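Local structure of DUF2235 domain-containing protein (Pseudomonas aeruginosa, 4O5P) at residues A499-D504 / R573-A578. The protein is a type VI secretion phospholipase effector, Tle1, which probably hydrolyses membrane phospholipids with an alpha/beta-hydrolase-type catalytic domain. Numbering follows the deposited sequence.
Sequences ANVPPD and RQLLGA
The extended backbone of 501-504, all four residues in polyproline-like torsions, passes the amino-terminal part of helix 571-587 and meets it through Val501 with Leu575 and Asp504 with Arg573, whose CA atoms lie 9.2 and 7.5 Å apart. An aspartate from a distant loop, 69 positions before Arg573, receives backbone N-H groups at the amino end of this helix. Asp504 OD2 lies 3.0 Å from Arg573 N and accepts its hydrogen through the syn lone pair, and the bond is fairly straight, 159° at the hydrogen. Its other oxygen, OD1, takes the N-H of Gln572, and the two bonds together fix the rotation of the carboxylate and satisfy two amides of the opening turn; the positive end of the helix dipole would probably favour the charged form. With CG beside the backbone N (chi1 -69°), the carboxylate reaches across to the helix. Arg573 offers its amide, while its side chain bends at chi2 and leads away from the loop, bringing an edge of the guanidinium to Gly577 CA. Two residues further along the helix, Leu575 meets Val501 in the apolar part of the contact; both are buried, Leu575 also touching Tyr488 and Ala664. The loop joining helices 469-487 and 507-528 is thus fastened to helix 571-587 within the C-terminal family region, methyl against methyl where Val501 CG2 lies 3.8 Å from Leu575 CD1.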
loop_
_atom_site.group_PDB
_atom_site.type_symbol
_atom_site.label_atom_id
_atom_site.label_comp_id
_atom_site.label_asym_id
_atom_site.label_seq_id
_atom_site.Cartn_x
_atom_site.Cartn_y
_atom_site.Cartn_z
ATOM N N ALA A 499 8.791 29.214 -4.148
ATOM C CA ALA A 499 9.356 29.816 -5.346
ATOM C C ALA A 499 10.055 28.765 -6.194
ATOM O O ALA A 499 10.227 28.960 -7.396
ATOM C CB ALA A 499 10.301 30.953 -4.993
ATOM N N ASN A 500 10.447 27.648 -5.578
ATOM C CA ASN A 500 11.144 26.610 -6.336
ATOM C C ASN A 500 10.273 25.416 -6.710
ATOM O O ASN A 500 10.770 24.376 -7.161
ATOM C CB ASN A 500 12.415 26.164 -5.610
ATOM C CG ASN A 500 13.437 27.277 -5.502
ATOM O OD1 ASN A 500 13.517 28.151 -6.371
ATOM N ND2 ASN A 500 14.221 27.256 -4.433
ATOM N N VAL A 501 8.971 25.564 -6.515
ATOM C CA VAL A 501 8.032 24.612 -7.062
ATOM C C VAL A 501 8.015 24.845 -8.563
ATOM O O VAL A 501 7.835 25.974 -9.000
ATOM C CB VAL A 501 6.615 24.849 -6.509
ATOM C CG1 VAL A 501 5.611 23.945 -7.225
ATOM C CG2 VAL A 501 6.598 24.643 -4.990
ATOM N N PRO A 502 8.217 23.781 -9.351
ATOM C CA PRO A 502 8.223 23.879 -10.818
ATOM C C PRO A 502 6.914 24.495 -11.321
ATOM O O PRO A 502 5.865 24.280 -10.718
ATOM C CB PRO A 502 8.358 22.417 -11.276
ATOM C CG PRO A 502 8.954 21.689 -10.092
ATOM C CD PRO A 502 8.385 22.395 -8.881
ATOM N N PRO A 503 6.981 25.286 -12.396
ATOM C CA PRO A 503 5.764 25.935 -12.902
ATOM C C PRO A 503 4.812 24.898 -13.479
ATOM O O PRO A 503 5.281 23.915 -14.062
ATOM C CB PRO A 503 6.291 26.849 -14.010
ATOM C CG PRO A 503 7.560 26.191 -14.478
ATOM C CD PRO A 503 8.155 25.518 -13.260
ATOM N N ASP A 504 3.508 25.098 -13.306
ATOM C CA ASP A 504 2.524 24.125 -13.768
ATOM C C ASP A 504 2.518 24.007 -15.276
ATOM O O ASP A 504 2.777 24.975 -15.990
ATOM C CB ASP A 504 1.110 24.482 -13.294
ATOM C CG ASP A 504 0.934 24.331 -11.802
ATOM O OD1 ASP A 504 1.811 23.734 -11.136
ATOM O OD2 ASP A 504 -0.095 24.814 -11.288
ATOM N N ARG A 573 -0.834 25.102 -8.426
ATOM C CA ARG A 573 -2.267 25.239 -8.165
ATOM C C ARG A 573 -2.671 24.341 -7.003
ATOM O O ARG A 573 -3.459 24.737 -6.156
ATOM C CB ARG A 573 -3.093 24.920 -9.429
ATOM C CG ARG A 573 -4.374 24.084 -9.211
ATOM C CD ARG A 573 -5.495 24.885 -8.560
ATOM N NE ARG A 573 -6.768 24.161 -8.435
ATOM C CZ ARG A 573 -7.392 23.928 -7.278
ATOM N NH1 ARG A 573 -6.863 24.351 -6.145
ATOM N NH2 ARG A 573 -8.551 23.277 -7.258
ATOM N N GLN A 574 -2.112 23.139 -6.956
ATOM C CA GLN A 574 -2.503 22.182 -5.921
ATOM C C GLN A 574 -1.991 22.579 -4.543
ATOM O O GLN A 574 -2.732 22.517 -3.560
ATOM C CB GLN A 574 -2.057 20.772 -6.294
ATOM C CG GLN A 574 -2.844 20.200 -7.464
ATOM C CD GLN A 574 -2.284 18.889 -7.979
ATOM O OE1 GLN A 574 -1.184 18.462 -7.593
ATOM N NE2 GLN A 574 -3.027 18.251 -8.876
ATOM N N LEU A 575 -0.736 23.004 -4.463
ATOM C CA LEU A 575 -0.216 23.486 -3.181
ATOM C C LEU A 575 -0.934 24.751 -2.705
ATOM O O LEU A 575 -1.323 24.829 -1.543
ATOM C CB LEU A 575 1.308 23.680 -3.203
ATOM C CG LEU A 575 2.156 22.416 -3.255
ATOM C CD1 LEU A 575 3.593 22.768 -3.569
ATOM C CD2 LEU A 575 2.075 21.641 -1.946
ATOM N N LEU A 576 -1.144 25.716 -3.597
ATOM C CA LEU A 576 -1.952 26.901 -3.254
ATOM C C LEU A 576 -3.389 26.565 -2.805
ATOM O O LEU A 576 -3.900 27.149 -1.843
ATOM C CB LEU A 576 -1.975 27.901 -4.417
ATOM C CG LEU A 576 -0.669 28.614 -4.772
ATOM C CD1 LEU A 576 -0.895 29.528 -5.969
ATOM C CD2 LEU A 576 -0.157 29.422 -3.580
ATOM N N GLY A 577 -4.026 25.616 -3.488
ATOM C CA GLY A 577 -5.366 25.190 -3.114
ATOM C C GLY A 577 -5.398 24.575 -1.725
ATOM O O GLY A 577 -6.214 24.957 -0.876
ATOM N N ALA A 578 -4.506 23.613 -1.500
ATOM C CA ALA A 578 -4.343 22.986 -0.193
ATOM C C ALA A 578 -4.071 24.004 0.913
ATOM O O ALA A 578 -4.639 23.916 1.999
ATOM C CB ALA A 578 -3.215 21.964 -0.251
#